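Local coordinates for protein putrescine aminotransferase (Halomonas elongata DSM 2581, PDB 6GWI) that probably transfers amino groups from amines such as putrescine to carbonyl acceptors, using pyridoxal-5'-phosphate as its cofactor, at residues A178-P183 with E203-K208; A218-E223 with E236-A241; L253-V258 with F269-Y274. All blocks are in the same frame, centred on the assembly; numbering follows the deposited sequence.

Contact 1 of 3, residues A178-P183 with E203-K208; sequences AHIRQP and EALEEK
Ile180 and Lys208 carry this strand-on-helix packing, their side chains running past each other in opposite directions. The fold element is the start of a beta-alpha-beta crossover: strand 177-180, at one edge of the parallel sheet, is followed by helix 194-212, which lies against the sheet and leads on to strand 217-222. Within the short segments the helix runs roughly antiparallel to the strand, at 150°, with the axes 8.7 Å apart. Ile180 points its two branches at different parts of the helix. Its CG1 stands between the backbone N and the carbonyl carbon (chi1 62°), and the extended arm beyond it brings CD1 to 3.8 Å from Leu205 CB, alongside the helix backbone. CG2 instead sits beside the base of Lys208, and the 3.4 Å between Ile180 CG2 and Lys208 CB is tighter than ordinary carbon packing. The lysine continues as an apolar arm: CG is anti to the backbone N (chi1 -163°), the chain bends at its next two torsions, and CE arrives 3.7 Å from Ala178 CB. Two alternate residues of the strand thus line the path of one lysine. Next along the chain, the aliphatic part of Arg181 lies on a small helix residue, with Arg181 CG 3.8 Å from Ala204 CB. Ile144 of the neighbouring strand 142-146 touches both Ile180 and Leu205, carrying the apolar layer on to the next strand. No direct hydrogen bond joins the segments. Lys208 NZ makes a salt bridge with Glu211, about one helical turn further on; it also gives a weak bond to a water that accepts from His179 N at 2.9 Å.

Contact 2 of 3, residues A218-E223 with E236-A241; sequences AAFIAE and ESYWPA. With PLP (pyridoxal-5'-phosphate), chain D.
Trp239 sets the edge of its indole's benzene ring against Ala222 and the Glu223 backbone and meets Phe220 obliquely, inside the beta-alpha-beta unit formed by strand 217-222, helix 238-248 and strand 252-255. Ala222 CB lies near the indole plane, 3.8 Å from Trp239 CH2. The backbone oxygen of Glu223 is also at that edge and in plane, 3.8 Å from Trp239 CZ2. Phe220 CE2 is 4.1 Å from Trp239 CZ3, while Phe220 CZ lies 4.0 Å from Tyr238 OH. CG is anti to the backbone N in both Phe220 (chi1 170°) and Tyr238 (chi1 177°), and the two side chains approach tip to tip from strand and helix. Tyr238 also covers one indole face, its CE2 3.9 Å above the plane of the Trp239 ring and over its centre. In the second shell, Pro224 O and Arg146 NH1 hold the polar ends, hydrogen-bonding to Trp239 NE1 and Tyr238 OH respectively. Beyond the strand, Glu223 turns away from the helix into the cofactor pocket. Tyr150 N and Gly227 N each hydrogen-bond one of its carboxylate oxygens, and Glu223 OE1 stands 3.5 Å from C2A, the methyl carbon of pyridoxal-5'-phosphate.

Contact 3 of 3, residues L253-V258 with F269-Y274; sequences LVADEV and FGSQHY. With PLP (pyridoxal-5'-phosphate), chain D.
Beside the cofactor site at the C-terminal end of strand 252-255, Glu257 reaches away from the pyridine ring to grip the start of the short, weakly bonded helix 270-273. Its chain is bent at chi2 (-81°), which lays the carboxylate against the first amides of that helix. Gly270 N donates to Glu257 OE1 at 2.8 Å, on the syn side but tilted from the carboxylate plane. Ser271 N donates to the syn lone pair of Glu257 OE2 at 2.6 Å, and Ser271 OG donates to that same oxygen at 2.7 Å, nearly in line with its C-O bond. Three donors thus fix the rotation of a buried carboxylate, and the helix amides would be expected to help stabilise its negative charge. Packing around the grip is close: Ser271 OG is 3.1 Å from Ala255 CB, while the ring of Phe269 stands almost perpendicular to the Glu257 carboxylate, with planes 79° apart. The residues flanking Glu257 serve the cofactor. Asp256 points to the other side and places OD2 2.8 Å from N1 of pyridoxal-5'-phosphate; His151 ND1 and Asn121 ND2 hydrogen-bond to this oxygen. Its OD1 accepts from Val258 N at 3.1 Å, closing an Asx turn that brings Val258 over a face of the pyridine ring, its CB 3.5 Å from N1 of the cofactor. An aspartate at the pyridine nitrogen with an aliphatic residue against the ring is characteristic of fold type I pyridoxal-phosphate enzymes, the group that includes the class III aminotransferases.

From the N terminus the three contacts follow in series, none nesting in or crossing another. Contact 1 closes a loop between strand 177-180 and helix 194-212, at one edge of the parallel sheet. The chain then enters strand 217-222, and contact 2 closes the next loop with helix 238-248. Contact 3 closes the last, from strand 252-255 to the short helix 270-273. Leu205 CD1 packs 3.6 Å from Phe220 CD1, joining contacts 1 and 2 in one helix-sheet layer. Contacts 2 and 3 lie on neighbouring strands, and the rings of Trp239 and Tyr274 also meet. Both reach pyridoxal-5'-phosphate, which Thr319 of the second subunit also binds.

Contact 1 of 3, residues A178-P183 with E203-K208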
# COMPACT_ATOMS: atom_id res chain seq x y z
N ALA B 178 -6.68 11.45 -18.60
CA ALA B 178 -6.66 11.20 -20.04
C ALA B 178 -5.45 10.33 -20.39
O ALA B 178 -4.52 10.17 -19.60
CB ALA B 178 -6.63 12.50 -20.83
N HIS B 179 -5.49 9.75 -21.59
CA HIS B 179 -4.44 8.85 -22.04
C HIS B 179 -4.09 9.11 -23.50
O HIS B 179 -4.97 9.16 -24.36
CB HIS B 179 -4.86 7.39 -21.84
CG HIS B 179 -5.03 7.02 -20.40
ND1 HIS B 179 -6.23 7.11 -19.74
CD2 HIS B 179 -4.13 6.59 -19.49
CE1 HIS B 179 -6.07 6.73 -18.49
NE2 HIS B 179 -4.80 6.42 -18.31
N ILE B 180 -2.79 9.28 -23.76
CA ILE B 180 -2.29 9.47 -25.11
C ILE B 180 -1.57 8.19 -25.55
O ILE B 180 -1.35 7.27 -24.76
CB ILE B 180 -1.35 10.69 -25.22
CG1 ILE B 180 -0.12 10.49 -24.32
CG2 ILE B 180 -2.10 11.96 -24.84
CD1 ILE B 180 0.90 11.60 -24.41
N ARG B 181 -1.19 8.15 -26.82
CA ARG B 181 -0.57 6.97 -27.40
C ARG B 181 0.82 6.74 -26.79
O ARG B 181 1.47 7.65 -26.28
CB ARG B 181 -0.46 7.13 -28.91
CG ARG B 181 0.45 8.28 -29.34
CD ARG B 181 0.36 8.54 -30.83
NE ARG B 181 0.68 7.37 -31.63
CZ ARG B 181 0.60 7.32 -32.96
NH1 ARG B 181 0.20 8.39 -33.63
NH2 ARG B 181 0.92 6.21 -33.61
N GLN B 182 1.28 5.46 -26.87
CA GLN B 182 2.54 5.05 -26.28
C GLN B 182 3.65 5.05 -27.32
O GLN B 182 3.41 4.72 -28.49
CB GLN B 182 2.43 3.65 -25.66
CG GLN B 182 1.96 2.59 -26.65
CD GLN B 182 2.11 1.18 -26.12
OE1 GLN B 182 2.82 0.93 -25.15
NE2 GLN B 182 1.45 0.23 -26.78
N PRO B 183 4.89 5.38 -26.94
CA PRO B 183 6.00 5.39 -27.93
C PRO B 183 6.56 4.00 -28.21
O PRO B 183 7.75 3.72 -28.04
CB PRO B 183 7.02 6.32 -27.25
CG PRO B 183 6.81 6.10 -25.79
CD PRO B 183 5.32 5.88 -25.62
N GLU B 203 4.17 14.74 -29.90
CA GLU B 203 3.15 15.70 -30.33
C GLU B 203 1.77 15.30 -29.83
O GLU B 203 0.90 16.17 -29.65
CB GLU B 203 3.16 15.84 -31.85
CG GLU B 203 2.12 16.82 -32.40
CD GLU B 203 2.16 18.18 -31.72
OE1 GLU B 203 3.24 18.59 -31.24
OE2 GLU B 203 1.10 18.85 -31.67
N ALA B 204 1.54 14.00 -29.61
CA ALA B 204 0.27 13.56 -29.06
C ALA B 204 0.00 14.19 -27.70
O ALA B 204 -1.15 14.46 -27.35
CB ALA B 204 0.24 12.04 -28.94
N LEU B 205 1.05 14.42 -26.90
CA LEU B 205 0.88 15.10 -25.62
C LEU B 205 0.36 16.52 -25.82
O LEU B 205 -0.61 16.93 -25.18
CB LEU B 205 2.20 15.12 -24.86
CG LEU B 205 2.17 15.91 -23.55
CD1 LEU B 205 1.14 15.30 -22.59
CD2 LEU B 205 3.54 15.96 -22.90
N GLU B 206 1.00 17.28 -26.71
CA GLU B 206 0.53 18.63 -26.99
C GLU B 206 -0.92 18.61 -27.46
O GLU B 206 -1.73 19.44 -27.05
CB GLU B 206 1.42 19.30 -28.04
CG GLU B 206 0.90 20.67 -28.48
CD GLU B 206 2.00 21.57 -28.99
OE1 GLU B 206 2.85 21.10 -29.78
OE2 GLU B 206 2.03 22.76 -28.59
N GLU B 207 -1.26 17.66 -28.34
CA GLU B 207 -2.63 17.56 -28.83
C GLU B 207 -3.60 17.35 -27.68
O GLU B 207 -4.65 18.01 -27.61
CB GLU B 207 -2.75 16.42 -29.84
CG GLU B 207 -1.92 16.59 -31.10
CD GLU B 207 -1.83 15.32 -31.93
OE1 GLU B 207 -2.78 14.51 -31.88
OE2 GLU B 207 -0.81 15.13 -32.62
N LYS B 208 -3.26 16.46 -26.74
CA LYS B 208 -4.16 16.20 -25.63
C LYS B 208 -4.31 17.44 -24.76
O LYS B 208 -5.42 17.78 -24.33
CB LYS B 208 -3.64 15.04 -24.79
CG LYS B 208 -4.69 14.43 -23.89
CD LYS B 208 -5.66 13.64 -24.75
CE LYS B 208 -7.10 13.74 -24.33
NZ LYS B 208 -7.89 12.79 -25.18
O HOH W 1 -7.94 10.15 -23.10

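Contact 2 of 3, residues A218-E223 with E236-A241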
# COMPACT_ATOMS: atom_id res chain seq x y z
N ALA B 218 -3.24 19.39 -15.13
CA ALA B 218 -2.41 19.45 -13.94
C ALA B 218 -1.05 18.79 -14.13
O ALA B 218 -0.05 19.29 -13.60
CB ALA B 218 -3.13 18.79 -12.76
N ALA B 219 -0.97 17.69 -14.87
CA ALA B 219 0.28 16.94 -14.91
C ALA B 219 0.28 15.94 -16.05
O ALA B 219 -0.77 15.49 -16.52
CB ALA B 219 0.52 16.21 -13.58
N PHE B 220 1.50 15.59 -16.47
CA PHE B 220 1.77 14.47 -17.36
C PHE B 220 2.56 13.43 -16.58
O PHE B 220 3.55 13.76 -15.92
CB PHE B 220 2.55 14.95 -18.59
CG PHE B 220 3.08 13.83 -19.46
CD1 PHE B 220 2.23 12.96 -20.11
CD2 PHE B 220 4.45 13.69 -19.66
CE1 PHE B 220 2.73 11.95 -20.92
CE2 PHE B 220 4.95 12.69 -20.46
CZ PHE B 220 4.09 11.82 -21.09
N ILE B 221 2.09 12.18 -16.62
CA ILE B 221 2.72 11.09 -15.88
C ILE B 221 3.18 10.04 -16.88
O ILE B 221 2.43 9.67 -17.79
CB ILE B 221 1.76 10.48 -14.83
CG1 ILE B 221 2.50 9.46 -13.96
CG2 ILE B 221 0.56 9.83 -15.51
CD1 ILE B 221 1.64 8.86 -12.83
N ALA B 222 4.41 9.55 -16.71
CA ALA B 222 4.94 8.56 -17.63
C ALA B 222 6.08 7.78 -16.97
O ALA B 222 6.84 8.34 -16.18
CB ALA B 222 5.44 9.22 -18.92
N GLU B 223 6.16 6.50 -17.29
CA GLU B 223 7.36 5.72 -17.00
C GLU B 223 8.45 6.14 -17.99
O GLU B 223 8.18 6.23 -19.19
CB GLU B 223 7.09 4.22 -17.14
CG GLU B 223 5.92 3.69 -16.31
CD GLU B 223 5.40 2.36 -16.83
OE1 GLU B 223 6.09 1.33 -16.66
OE2 GLU B 223 4.30 2.34 -17.41
N GLU B 236 14.88 7.50 -29.47
CA GLU B 236 15.73 8.51 -28.86
C GLU B 236 15.18 9.92 -29.06
O GLU B 236 15.53 10.82 -28.30
CB GLU B 236 17.15 8.41 -29.42
CG GLU B 236 17.86 7.12 -29.03
CD GLU B 236 19.24 7.00 -29.64
OE1 GLU B 236 19.73 7.99 -30.23
OE2 GLU B 236 19.85 5.91 -29.52
N SER B 237 14.33 10.12 -30.07
CA SER B 237 13.71 11.41 -30.33
C SER B 237 12.56 11.73 -29.38
O SER B 237 12.14 12.88 -29.30
CB SER B 237 13.19 11.45 -31.77
OG SER B 237 12.15 10.50 -31.96
N TYR B 238 12.05 10.73 -28.65
CA TYR B 238 10.80 10.92 -27.92
C TYR B 238 10.96 11.90 -26.77
O TYR B 238 10.26 12.92 -26.71
CB TYR B 238 10.28 9.57 -27.42
CG TYR B 238 9.02 9.67 -26.60
CD1 TYR B 238 7.80 9.97 -27.19
CD2 TYR B 238 9.05 9.45 -25.22
CE1 TYR B 238 6.64 10.05 -26.43
CE2 TYR B 238 7.90 9.53 -24.46
CZ TYR B 238 6.70 9.84 -25.06
OH TYR B 238 5.56 9.92 -24.30
N TRP B 239 11.85 11.61 -25.84
CA TRP B 239 11.91 12.40 -24.62
C TRP B 239 12.41 13.82 -24.87
O TRP B 239 11.93 14.76 -24.23
CB TRP B 239 12.75 11.70 -23.56
CG TRP B 239 11.96 10.68 -22.78
CD1 TRP B 239 12.16 9.33 -22.75
CD2 TRP B 239 10.81 10.93 -21.96
NE1 TRP B 239 11.22 8.73 -21.95
CE2 TRP B 239 10.38 9.69 -21.45
CE3 TRP B 239 10.11 12.09 -21.60
CZ2 TRP B 239 9.28 9.57 -20.60
CZ3 TRP B 239 9.02 11.97 -20.76
CH2 TRP B 239 8.62 10.72 -20.27
N PRO B 240 13.38 14.03 -25.78
CA PRO B 240 13.74 15.42 -26.12
C PRO B 240 12.56 16.20 -26.66
O PRO B 240 12.40 17.39 -26.34
CB PRO B 240 14.84 15.24 -27.18
CG PRO B 240 15.43 13.92 -26.89
CD PRO B 240 14.27 13.06 -26.45
N ALA B 241 11.73 15.57 -27.49
CA ALA B 241 10.54 16.24 -28.00
C ALA B 241 9.50 16.46 -26.90
O ALA B 241 8.82 17.48 -26.88
CB ALA B 241 9.95 15.44 -29.17
N1 PLP D . 4.48 1.98 -11.16
C2 PLP D . 5.22 1.16 -11.99
C2A PLP D . 5.96 1.75 -13.16
C3 PLP D . 5.28 -0.21 -11.74
O3 PLP D . 6.02 -1.00 -12.57
C4 PLP D . 4.60 -0.77 -10.65
C4A PLP D . 5.18 -2.02 -10.04
C5 PLP D . 3.85 0.08 -9.83
C6 PLP D . 3.80 1.44 -10.09
C5A PLP D . 3.08 -0.45 -8.64
O4P PLP D . 3.92 -0.75 -7.55
P PLP D . 3.35 -1.71 -6.38
O1P PLP D . 2.11 -1.09 -5.79
O2P PLP D . 4.42 -1.89 -5.33
O3P PLP D . 3.01 -3.05 -6.98

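Contact 3 of 3, residues L253-V258 with F269-Y274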
# COMPACT_ATOMS: atom_id res chain seq x y z
N LEU B 253 5.50 17.43 -14.27
CA LEU B 253 6.01 16.18 -14.82
C LEU B 253 6.15 15.17 -13.69
O LEU B 253 6.87 15.43 -12.72
CB LEU B 253 7.35 16.39 -15.52
CG LEU B 253 8.05 15.12 -16.01
CD1 LEU B 253 7.22 14.39 -17.03
CD2 LEU B 253 9.41 15.47 -16.61
N VAL B 254 5.48 14.04 -13.83
CA VAL B 254 5.62 12.92 -12.91
C VAL B 254 6.32 11.80 -13.67
O VAL B 254 5.76 11.23 -14.62
CB VAL B 254 4.27 12.44 -12.36
CG1 VAL B 254 4.48 11.30 -11.36
CG2 VAL B 254 3.52 13.60 -11.71
N ALA B 255 7.54 11.47 -13.26
CA ALA B 255 8.28 10.34 -13.80
C ALA B 255 8.11 9.17 -12.84
O ALA B 255 8.62 9.21 -11.71
CB ALA B 255 9.75 10.70 -13.99
N ASP B 256 7.38 8.14 -13.26
CA ASP B 256 7.15 6.97 -12.43
C ASP B 256 8.40 6.09 -12.48
O ASP B 256 8.65 5.42 -13.49
CB ASP B 256 5.92 6.20 -12.89
CG ASP B 256 5.54 5.06 -11.94
OD1 ASP B 256 6.41 4.59 -11.18
OD2 ASP B 256 4.37 4.63 -11.96
N GLU B 257 9.18 6.10 -11.40
CA GLU B 257 10.47 5.43 -11.33
C GLU B 257 10.41 4.11 -10.57
O GLU B 257 11.44 3.62 -10.09
CB GLU B 257 11.50 6.35 -10.67
CG GLU B 257 11.81 7.60 -11.45
CD GLU B 257 12.80 7.36 -12.57
OE1 GLU B 257 13.27 6.21 -12.72
OE2 GLU B 257 13.13 8.32 -13.29
N VAL B 258 9.21 3.53 -10.43
CA VAL B 258 9.06 2.34 -9.60
C VAL B 258 9.90 1.19 -10.14
O VAL B 258 10.48 0.42 -9.37
CB VAL B 258 7.57 1.97 -9.49
CG1 VAL B 258 7.39 0.59 -8.87
CG2 VAL B 258 6.84 3.02 -8.66
N PHE B 269 18.18 6.80 -11.57
CA PHE B 269 16.80 7.05 -11.97
C PHE B 269 16.75 7.11 -13.48
O PHE B 269 17.65 7.67 -14.12
CB PHE B 269 16.28 8.34 -11.33
CG PHE B 269 16.29 8.31 -9.83
CD1 PHE B 269 15.29 7.67 -9.13
CD2 PHE B 269 17.32 8.91 -9.13
CE1 PHE B 269 15.30 7.63 -7.75
CE2 PHE B 269 17.34 8.87 -7.75
CZ PHE B 269 16.33 8.23 -7.06
N GLY B 270 15.71 6.51 -14.06
CA GLY B 270 15.53 6.60 -15.50
C GLY B 270 15.44 8.03 -15.99
O GLY B 270 15.89 8.35 -17.10
N SER B 271 14.87 8.92 -15.17
CA SER B 271 14.83 10.34 -15.50
C SER B 271 16.21 10.87 -15.85
O SER B 271 16.36 11.73 -16.73
CB SER B 271 14.25 11.12 -14.32
OG SER B 271 12.87 10.89 -14.19
N GLN B 272 17.24 10.37 -15.16
CA GLN B 272 18.59 10.85 -15.42
C GLN B 272 19.13 10.34 -16.75
O GLN B 272 19.93 11.01 -17.40
CB GLN B 272 19.52 10.44 -14.28
CG GLN B 272 19.20 11.12 -12.97
CD GLN B 272 19.79 10.40 -11.78
OE1 GLN B 272 20.05 9.20 -11.82
NE2 GLN B 272 20.00 11.14 -10.69
N HIS B 273 18.68 9.15 -17.19
CA HIS B 273 19.12 8.64 -18.48
C HIS B 273 18.65 9.52 -19.62
O HIS B 273 19.36 9.67 -20.63
CB HIS B 273 18.61 7.21 -18.68
CG HIS B 273 19.02 6.60 -19.99
ND1 HIS B 273 18.20 6.59 -21.10
CD2 HIS B 273 20.16 5.98 -20.36
CE1 HIS B 273 18.83 5.98 -22.09
NE2 HIS B 273 20.02 5.61 -21.67
N TYR B 274 17.47 10.13 -19.48
CA TYR B 274 16.88 10.95 -20.53
C TYR B 274 16.93 12.44 -20.21
O TYR B 274 16.32 13.24 -20.92
CB TYR B 274 15.43 10.53 -20.77
CG TYR B 274 15.27 9.13 -21.33
CD1 TYR B 274 15.48 8.87 -22.67
CD2 TYR B 274 14.91 8.08 -20.50
CE1 TYR B 274 15.32 7.59 -23.19
CE2 TYR B 274 14.75 6.80 -21.00
CZ TYR B 274 14.96 6.56 -22.34
OH TYR B 274 14.81 5.28 -22.83
N1 PLP D . 4.48 1.98 -11.16
C2 PLP D . 5.22 1.16 -11.99
C2A PLP D . 5.96 1.75 -13.16
C3 PLP D . 5.28 -0.21 -11.74
O3 PLP D . 6.02 -1.00 -12.57
C4 PLP D . 4.60 -0.77 -10.65
C4A PLP D . 5.18 -2.02 -10.04
C5 PLP D . 3.85 0.08 -9.83
C6 PLP D . 3.80 1.44 -10.09
C5A PLP D . 3.08 -0.45 -8.64
O4P PLP D . 3.92 -0.75 -7.55
P PLP D . 3.35 -1.71 -6.38
O1P PLP D . 2.11 -1.09 -5.79
O2P PLP D . 4.42 -1.89 -5.33
O3P PLP D . 3.01 -3.05 -6.98